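SAHS4 (Ramazzottius varieornatus, PDB 5Z4G) probably acts as a secreted, heat-soluble molecular shield when water is scarce, and binds zinc ions. Local coordinates at residues 59-64 with 76-81; 115-119 with 131-135; 23-28 with 136-141. One frame throughout, in Å; residues are numbered along the deposited sequence. Where two conformers were deposited one is given.

Contact 1. Residues 59-64 with 76-81; sequences QKTLLK and VQTSFP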
loop_
_atom_site.group_PDB
_atom_site.type_symbol
_atom_site.label_atom_id
_atom_site.label_comp_id
_atom_site.label_asym_id
_atom_site.label_seq_id
_atom_site.Cartn_x
_atom_site.Cartn_y
_atom_site.Cartn_z
ATOM N N GLN A 59 -10.772 -11.822 5.352
ATOM C CA GLN A 59 -9.333 -11.570 5.484
ATOM C C GLN A 59 -8.984 -10.087 5.663
ATOM O O GLN A 59 -9.259 -9.265 4.795
ATOM C CB GLN A 59 -8.564 -12.163 4.290
ATOM C CG GLN A 59 -7.046 -12.036 4.389
ATOM C CD GLN A 59 -6.476 -12.776 5.585
ATOM O OE1 GLN A 59 -6.578 -14.003 5.680
ATOM N NE2 GLN A 59 -5.884 -12.036 6.508
ATOM N N LYS A 60 -8.379 -9.763 6.802
ATOM C CA LYS A 60 -7.911 -8.401 7.077
ATOM C C LYS A 60 -6.500 -8.152 6.562
ATOM O O LYS A 60 -5.679 -9.065 6.492
ATOM C CB LYS A 60 -7.975 -8.106 8.580
ATOM C CG LYS A 60 -9.384 -8.084 9.154
ATOM C CD LYS A 60 -10.144 -6.855 8.684
ATOM C CE LYS A 60 -11.409 -6.653 9.485
ATOM N NZ LYS A 60 -12.116 -5.428 9.029
ATOM N N THR A 61 -6.239 -6.899 6.207
ATOM C CA THR A 61 -4.897 -6.411 5.957
ATOM C C THR A 61 -4.539 -5.455 7.081
ATOM O O THR A 61 -5.320 -4.552 7.412
ATOM C CB THR A 61 -4.823 -5.632 4.619
ATOM O OG1 THR A 61 -5.237 -6.472 3.537
ATOM C CG2 THR A 61 -3.415 -5.101 4.331
ATOM N N LEU A 62 -3.357 -5.656 7.652
ATOM C CA LEU A 62 -2.763 -4.699 8.570
ATOM C C LEU A 62 -1.606 -4.002 7.874
ATOM O O LEU A 62 -0.758 -4.644 7.259
ATOM C CB LEU A 62 -2.299 -5.381 9.861
ATOM C CG LEU A 62 -3.348 -6.182 10.632
ATOM C CD1 LEU A 62 -2.744 -6.744 11.910
ATOM C CD2 LEU A 62 -4.598 -5.360 10.934
ATOM N N LEU A 63 -1.577 -2.684 7.975
ATOM C CA LEU A 63 -0.531 -1.899 7.361
ATOM C C LEU A 63 0.105 -1.015 8.425
ATOM O O LEU A 63 -0.597 -0.360 9.189
ATOM C CB LEU A 63 -1.173 -1.069 6.256
ATOM C CG LEU A 63 -0.420 -0.003 5.506
ATOM C CD1 LEU A 63 0.780 -0.604 4.806
ATOM C CD2 LEU A 63 -1.410 0.572 4.503
ATOM N N LYS A 64 1.435 -0.996 8.487
ATOM C CA LYS A 64 2.120 -0.148 9.460
ATOM C C LYS A 64 3.236 0.634 8.787
ATOM O O LYS A 64 4.066 0.048 8.102
ATOM C CB LYS A 64 2.664 -0.980 10.636
ATOM C CG LYS A 64 3.209 -0.133 11.789
ATOM C CD LYS A 64 3.348 -0.927 13.071
ATOM C CE LYS A 64 4.724 -1.541 13.222
ATOM N NZ LYS A 64 5.082 -1.679 14.662
ATOM N N VAL A 76 7.991 0.009 6.616
ATOM C CA VAL A 76 6.638 -0.441 6.304
ATOM C C VAL A 76 6.544 -1.930 6.591
ATOM O O VAL A 76 7.485 -2.685 6.331
ATOM C CB VAL A 76 6.201 -0.100 4.845
ATOM C CG1 VAL A 76 7.172 -0.680 3.814
ATOM C CG2 VAL A 76 4.762 -0.550 4.563
ATOM N N GLN A 77 5.399 -2.332 7.129
ATOM C CA GLN A 77 5.100 -3.719 7.370
ATOM C C GLN A 77 3.646 -3.948 7.019
ATOM O O GLN A 77 2.774 -3.177 7.438
ATOM C CB GLN A 77 5.368 -4.071 8.835
ATOM C CG GLN A 77 5.104 -5.519 9.201
ATOM C CD GLN A 77 5.172 -5.727 10.692
ATOM O OE1 GLN A 77 4.280 -5.305 11.434
ATOM N NE2 GLN A 77 6.235 -6.377 11.146
ATOM N N THR A 78 3.393 -4.971 6.206
ATOM C CA THR A 78 2.033 -5.414 5.938
ATOM C C THR A 78 1.905 -6.864 6.353
ATOM O O THR A 78 2.840 -7.657 6.213
ATOM C CB THR A 78 1.605 -5.276 4.458
ATOM O OG1 THR A 78 2.462 -6.060 3.626
ATOM C CG2 THR A 78 1.639 -3.841 4.005
ATOM N N SER A 79 0.744 -7.197 6.889
ATOM C CA SER A 79 0.435 -8.580 7.230
ATOM C C SER A 79 -1.014 -8.870 6.926
ATOM O O SER A 79 -1.853 -7.965 6.910
ATOM C CB SER A 79 0.771 -8.888 8.691
ATOM O OG SER A 79 0.063 -8.048 9.577
ATOM N N PHE A 80 -1.281 -10.143 6.663
ATOM C CA PHE A 80 -2.616 -10.623 6.411
ATOM C C PHE A 80 -2.845 -11.713 7.462
ATOM O O PHE A 80 -2.592 -12.890 7.184
ATOM C CB PHE A 80 -2.725 -11.158 4.970
ATOM C CG PHE A 80 -2.576 -10.099 3.901
ATOM C CD1 PHE A 80 -1.313 -9.621 3.523
ATOM C CD2 PHE A 80 -3.698 -9.592 3.249
ATOM C CE1 PHE A 80 -1.183 -8.649 2.539
ATOM C CE2 PHE A 80 -3.571 -8.630 2.255
ATOM C CZ PHE A 80 -2.316 -8.154 1.903
ATOM N N PRO A 81 -3.300 -11.322 8.687
ATOM C CA PRO A 81 -3.469 -12.255 9.817
ATOM C C PRO A 81 -4.243 -13.514 9.430
ATOM O O PRO A 81 -5.351 -13.421 8.894
ATOM C CB PRO A 81 -4.259 -11.435 10.845
ATOM C CG PRO A 81 -3.938 -10.025 10.529
ATOM C CD PRO A 81 -3.760 -9.962 9.041
HETATM O O HOH W 1 -8.085 -11.451 9.031
#
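Leu62 pairs with Ser79, and Lys64 with Gln77, in the hydrogen-bonded pairs of an antiparallel hairpin, with Leu63 and Thr78 forming the non-hydrogen-bonded pair between them. Four backbone bonds join the strands; the one from Leu62 N to Ser79 O is almost straight at 2.9 Å, and Phe80 CA continues the register with a CH...O contact to Lys60 O at 3.4 Å.

Beyond the paired residues a side-chain amide takes over. Gln59 has CG anti to the backbone N (chi1 -176°) and then bends at chi2, bringing NE2 to Pro81 O at 2.8 Å and to Lys60 O at 3.0 Å. The Lys60 carbonyl is met on a lone pair, the Pro81 carbonyl from above its plane. With an alanine here, both carbonyls are likely to lose this shared donor, and the Pro81 end its side-chain tie to 59-64.

Apolar contacts divide by face. Leu62 CD1 lies on Pro81 CG at 3.8 Å. On the other, inward face Leu63 CD1 reaches Val76 CG2 at 4.0 Å, and Thr61 and Phe80 run alongside each other, the Thr61 methyl over the ring and its hydroxyl bonded to Arg154.

The hairpin is flanked in the sheet by strand 26-30, which bonds to Leu63 through Trp28, and by strand 86-91, where Thr89 and Met87 take the backbones of Val76 and Thr78.

Contact 2. Residues 115-119 with 131-135; sequences EQLIT and IVTYT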
loop_
_atom_site.group_PDB
_atom_site.type_symbol
_atom_site.label_atom_id
_atom_site.label_comp_id
_atom_site.label_asym_id
_atom_site.label_seq_id
_atom_site.Cartn_x
_atom_site.Cartn_y
_atom_site.Cartn_z
ATOM N N GLU A 115 0.818 16.085 2.613
ATOM C CA GLU A 115 0.518 15.032 3.586
ATOM C C GLU A 115 0.259 13.647 2.989
ATOM O O GLU A 115 0.049 12.682 3.734
ATOM C CB GLU A 115 -0.666 15.457 4.453
ATOM C CG GLU A 115 -0.329 16.632 5.345
ATOM C CD GLU A 115 -1.364 16.910 6.413
ATOM O OE1 GLU A 115 -2.470 16.323 6.388
ATOM O OE2 GLU A 115 -1.062 17.734 7.284
ATOM N N GLN A 116 0.290 13.555 1.662
ATOM C CA GLN A 116 -0.029 12.323 0.946
ATOM C C GLN A 116 1.233 11.545 0.577
ATOM O O GLN A 116 2.170 12.110 -0.005
ATOM C CB GLN A 116 -0.831 12.669 -0.311
ATOM C CG GLN A 116 -1.328 11.482 -1.117
ATOM C CD GLN A 116 -2.022 11.929 -2.389
ATOM O OE1 GLN A 116 -1.376 12.397 -3.334
ATOM N NE2 GLN A 116 -3.346 11.808 -2.415
ATOM N N LEU A 117 1.238 10.252 0.909
ATOM C CA LEU A 117 2.304 9.340 0.503
ATOM C C LEU A 117 1.923 8.767 -0.858
ATOM O O LEU A 117 0.791 8.311 -1.043
ATOM C CB LEU A 117 2.461 8.209 1.533
ATOM C CG LEU A 117 3.483 7.122 1.191
ATOM C CD1 LEU A 117 4.907 7.660 1.182
ATOM C CD2 LEU A 117 3.371 5.965 2.174
ATOM N N ILE A 118 2.867 8.777 -1.800
ATOM C CA ILE A 118 2.647 8.250 -3.143
ATOM C C ILE A 118 3.657 7.134 -3.398
ATOM O O ILE A 118 4.853 7.319 -3.172
ATOM C CB ILE A 118 2.821 9.354 -4.216
ATOM C CG1 ILE A 118 1.861 10.535 -3.988
ATOM C CG2 ILE A 118 2.651 8.775 -5.625
ATOM C CD1 ILE A 118 2.206 11.760 -4.784
ATOM N N THR A 119 3.179 5.982 -3.869
ATOM C CA THR A 119 4.051 4.875 -4.211
ATOM C C THR A 119 3.833 4.561 -5.680
ATOM O O THR A 119 2.718 4.227 -6.092
ATOM C CB THR A 119 3.787 3.633 -3.326
ATOM O OG1 THR A 119 3.900 4.016 -1.953
ATOM C CG2 THR A 119 4.791 2.515 -3.637
ATOM N N ILE A 131 0.050 3.173 -9.549
ATOM C CA ILE A 131 0.299 4.256 -8.590
ATOM C C ILE A 131 -0.668 4.109 -7.430
ATOM O O ILE A 131 -1.869 3.905 -7.626
ATOM C CB ILE A 131 0.260 5.668 -9.230
ATOM C CG1 ILE A 131 1.378 5.788 -10.285
ATOM C CG2 ILE A 131 0.425 6.751 -8.156
ATOM C CD1 ILE A 131 1.383 7.068 -11.093
ATOM N N VAL A 132 -0.117 4.181 -6.223
ATOM C CA VAL A 132 -0.884 4.036 -4.983
ATOM C C VAL A 132 -0.717 5.338 -4.202
ATOM O O VAL A 132 0.400 5.840 -4.074
ATOM C CB VAL A 132 -0.399 2.819 -4.147
ATOM C CG1 VAL A 132 -1.344 2.547 -2.976
ATOM C CG2 VAL A 132 -0.270 1.561 -5.003
ATOM N N THR A 133 -1.816 5.898 -3.698
ATOM C CA THR A 133 -1.728 7.072 -2.830
ATOM C C THR A 133 -2.336 6.747 -1.465
ATOM O O THR A 133 -3.329 5.996 -1.377
ATOM C CB THR A 133 -2.434 8.314 -3.405
ATOM O OG1 THR A 133 -3.835 8.067 -3.487
ATOM C CG2 THR A 133 -1.915 8.680 -4.796
ATOM N N TYR A 134 -1.756 7.326 -0.414
ATOM C CA TYR A 134 -2.224 7.137 0.953
ATOM C C TYR A 134 -2.584 8.507 1.484
ATOM O O TYR A 134 -1.711 9.365 1.632
ATOM C CB TYR A 134 -1.130 6.475 1.816
ATOM C CG TYR A 134 -0.771 5.095 1.325
ATOM C CD1 TYR A 134 0.160 4.911 0.284
ATOM C CD2 TYR A 134 -1.394 3.959 1.866
ATOM C CE1 TYR A 134 0.469 3.636 -0.185
ATOM C CE2 TYR A 134 -1.088 2.683 1.406
ATOM C CZ TYR A 134 -0.166 2.527 0.382
ATOM O OH TYR A 134 0.117 1.265 -0.067
ATOM N N THR A 135 -3.877 8.706 1.741
ATOM C CA THR A 135 -4.419 9.969 2.223
ATOM C C THR A 135 -5.107 9.703 3.542
ATOM O O THR A 135 -6.073 8.939 3.596
ATOM C CB THR A 135 -5.428 10.563 1.221
ATOM O OG1 THR A 135 -4.827 10.583 -0.072
ATOM C CG2 THR A 135 -5.822 11.990 1.615
#
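Leu117 and Tyr134 lie side by side on the buried face of this antiparallel hairpin, joined by two backbone bonds, of which Tyr134 N to Leu117 O is the shorter at 2.8 Å. Tyr134 has CG anti to its carbonyl carbon (chi1 -63°), which lays the ring along the neighbouring strand. Leu117 CD2 stands over the rim of the ring, off its plane, 3.9 Å from Tyr134 CD1; the carbonyl oxygen of Leu117 instead lies in the plane, at the CD1 edge, 3.7 Å from Tyr134 CD1. Farther along that edge Thr119 OG1 is 3.9 Å from Tyr134 CE1; the threonine hydroxyl is hydrogen-bonded to a tetraethylene glycol molecule, probably from the crystallisation liquor. Val132 completes this packed face opposite Thr119, whose N donates to Val132 O at 2.8 Å in a nearly straight bond. The phenol OH of Tyr134 is hydrogen-bonded to Gln143.

The other face, with Gln116, Ile118, Thr133 and Thr135, is more open to solvent and held by lighter contacts. In the conformer described, Gln116 reaches out fully extended across Thr133, and its NE2 donates to Thr135 OG1 at 3.0 Å. This bond is straight (178°) and keeps to the amide plane.

Strand 104-113 borders the hairpin beside Ile118, and strand 140-147 beside Thr133. Across the interior, Tyr65 of strand 62-66 meets Tyr134 edge to face and also touches Leu117.

Contact 3. Residues 23-28 with 136-141; sequences PWLGKW and ATGDDL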
loop_
_atom_site.group_PDB
_atom_site.type_symbol
_atom_site.label_atom_id
_atom_site.label_comp_id
_atom_site.label_asym_id
_atom_site.label_seq_id
_atom_site.Cartn_x
_atom_site.Cartn_y
_atom_site.Cartn_z
ATOM N N PRO A 23 0.301 12.044 8.167
ATOM C CA PRO A 23 -0.772 11.361 8.915
ATOM C C PRO A 23 -0.928 9.882 8.556
ATOM O O PRO A 23 -1.669 9.168 9.222
ATOM C CB PRO A 23 -2.032 12.149 8.522
ATOM C CG PRO A 23 -1.697 12.743 7.184
ATOM C CD PRO A 23 -0.234 13.030 7.206
ATOM N N TRP A 24 -0.233 9.439 7.509
ATOM C CA TRP A 24 -0.186 8.025 7.128
ATOM C C TRP A 24 0.716 7.191 8.048
ATOM O O TRP A 24 0.646 5.963 8.025
ATOM C CB TRP A 24 0.243 7.867 5.656
ATOM C CG TRP A 24 1.380 8.736 5.275
ATOM C CD1 TRP A 24 1.301 10.008 4.764
ATOM C CD2 TRP A 24 2.780 8.422 5.368
ATOM N NE1 TRP A 24 2.559 10.507 4.539
ATOM C CE2 TRP A 24 3.489 9.553 4.883
ATOM C CE3 TRP A 24 3.502 7.288 5.787
ATOM C CZ2 TRP A 24 4.888 9.599 4.838
ATOM C CZ3 TRP A 24 4.897 7.321 5.729
ATOM C CH2 TRP A 24 5.578 8.475 5.259
ATOM N N LEU A 25 1.569 7.855 8.834
ATOM C CA LEU A 25 2.339 7.149 9.862
ATOM C C LEU A 25 1.413 6.580 10.925
ATOM O O LEU A 25 0.506 7.264 11.415
ATOM C CB LEU A 25 3.407 8.054 10.500
ATOM C CG LEU A 25 4.569 8.529 9.624
ATOM C CD1 LEU A 25 5.318 9.646 10.328
ATOM C CD2 LEU A 25 5.527 7.400 9.242
ATOM N N GLY A 26 1.644 5.321 11.270
ATOM C CA GLY A 26 0.767 4.602 12.201
ATOM C C GLY A 26 0.456 3.207 11.718
ATOM O O GLY A 26 1.016 2.750 10.707
ATOM N N LYS A 27 -0.433 2.533 12.445
ATOM C CA LYS A 27 -0.877 1.191 12.074
ATOM C C LYS A 27 -2.350 1.235 11.689
ATOM O O LYS A 27 -3.130 1.961 12.290
ATOM C CB LYS A 27 -0.633 0.190 13.202
ATOM C CG LYS A 27 -0.681 -1.255 12.735
ATOM C CD LYS A 27 -0.441 -2.205 13.882
ATOM C CE LYS A 27 -0.274 -3.622 13.368
ATOM N NZ LYS A 27 0.099 -4.566 14.457
ATOM N N TRP A 28 -2.710 0.452 10.674
ATOM C CA TRP A 28 -3.987 0.573 9.987
ATOM C C TRP A 28 -4.582 -0.805 9.731
ATOM O O TRP A 28 -3.863 -1.733 9.366
ATOM C CB TRP A 28 -3.772 1.275 8.640
ATOM C CG TRP A 28 -3.141 2.636 8.785
ATOM C CD1 TRP A 28 -1.806 2.959 8.653
ATOM C CD2 TRP A 28 -3.816 3.850 9.114
ATOM N NE1 TRP A 28 -1.623 4.309 8.868
ATOM C CE2 TRP A 28 -2.842 4.883 9.141
ATOM C CE3 TRP A 28 -5.170 4.180 9.341
ATOM C CZ2 TRP A 28 -3.180 6.231 9.410
ATOM C CZ3 TRP A 28 -5.511 5.517 9.622
ATOM C CH2 TRP A 28 -4.515 6.525 9.652
ATOM N N ALA A 136 -4.606 10.328 4.604
ATOM C CA ALA A 136 -5.111 10.076 5.954
ATOM C C ALA A 136 -5.447 11.375 6.656
ATOM O O ALA A 136 -4.767 12.371 6.459
ATOM C CB ALA A 136 -4.106 9.272 6.775
ATOM N N THR A 137 -6.519 11.361 7.442
ATOM C CA THR A 137 -6.804 12.428 8.399
ATOM C C THR A 137 -7.294 11.719 9.644
ATOM O O THR A 137 -8.258 10.939 9.578
ATOM C CB THR A 137 -7.884 13.422 7.910
ATOM O OG1 THR A 137 -7.445 14.063 6.708
ATOM C CG2 THR A 137 -8.133 14.491 8.972
ATOM N N GLY A 138 -6.632 11.988 10.770
ATOM C CA GLY A 138 -6.995 11.379 12.043
ATOM C C GLY A 138 -6.986 9.867 11.951
ATOM O O GLY A 138 -6.000 9.266 11.497
ATOM N N ASP A 139 -8.110 9.260 12.323
ATOM C CA ASP A 139 -8.213 7.806 12.442
ATOM C C ASP A 139 -8.519 7.081 11.124
ATOM O O ASP A 139 -8.677 5.862 11.125
ATOM C CB ASP A 139 -9.276 7.416 13.486
ATOM C CG ASP A 139 -8.959 7.909 14.892
ATOM O OD1 ASP A 139 -7.790 8.213 15.205
ATOM O OD2 ASP A 139 -9.907 7.968 15.704
ATOM N N ASP A 140 -8.620 7.819 10.014
ATOM C CA ASP A 140 -9.039 7.236 8.731
ATOM C C ASP A 140 -7.995 7.381 7.637
ATOM O O ASP A 140 -7.402 8.452 7.470
ATOM C CB ASP A 140 -10.340 7.890 8.281
ATOM C CG ASP A 140 -11.439 7.729 9.305
ATOM O OD1 ASP A 140 -11.798 6.572 9.607
ATOM O OD2 ASP A 140 -11.922 8.753 9.829
ATOM N N LEU A 141 -7.770 6.293 6.903
ATOM C CA LEU A 141 -6.859 6.307 5.761
ATOM C C LEU A 141 -7.563 5.793 4.515
ATOM O O LEU A 141 -8.238 4.753 4.552
ATOM C CB LEU A 141 -5.596 5.482 6.052
ATOM C CG LEU A 141 -4.483 5.499 4.980
ATOM C CD1 LEU A 141 -3.114 5.476 5.648
ATOM C CD2 LEU A 141 -4.640 4.358 3.991
HETATM O O HOH W 2 -3.326 10.041 11.222
#
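Pro23 and Ala136 bring the two backbones nearest each other, with 5.4 Å between their CA atoms, yet no direct hydrogen bond joins 23-28 to 136-141. A water instead donates to Pro23 O at 2.7 Å and to Gly138 O at 2.8 Å. The second segment reverses in a type II' turn from Thr137 to Asp140, closed by reciprocal backbone bonds between those two residues; Gly138 supplies the positive phi (56°) of its first corner.

Gly26, Lys27 and Trp28 match the G-x-W sequence that opens the first strand in lipocalins and fatty-acid-binding proteins, consistent with a barrel of the latter kind, and the tryptophan meets the turn of the hairpin formed by strands 128-137 and 140-147.

Leu141 crosses the indole at about a right angle. Its CB lies 3.6 Å from the centroid of the Trp28 six-membered ring, over the face, in a CH-pi contact, and its CG, anti to the backbone N (chi1 -175°), carries CD1 over the five-membered side, 3.6 Å from Trp28 CE2. The carbonyls of Gly138 and Asp139 come to the rim of the indole, the latter with its O 3.5 Å from Trp28 CZ3. Trp28 NE1 further fixes the ring by donating to Trp24 O at 2.9 Å from well above that carbonyl's plane. On the proline side, Ala136 CB packs against Pro23 CB at 4.0 Å. Tyr156 and Lys158 of strand 150-159 also touch Trp28.

How the contacts relate
All three contacts belong to one antiparallel sheet. Contacts 1 and 2 are hairpins of sequence-adjacent strands, ruled by backbone bonds, whereas contact 3 brings residues more than a hundred positions apart together without any direct hydrogen bond, through indole packing and a bridging water. Contact 3 shares strand 128-137 with contact 2, and its first strand borders contact 1, where Leu63 O probably accepts a bond from Trp28 N. Each has a more buried, inward side and a more solvent-accessible one: the inward residues Leu63, Tyr134 and Leu141 meet in the interior, with Leu63 CD2 3.8 Å from Tyr134 CE2, while side-chain amides serve the outer parts of contacts 1 and 2.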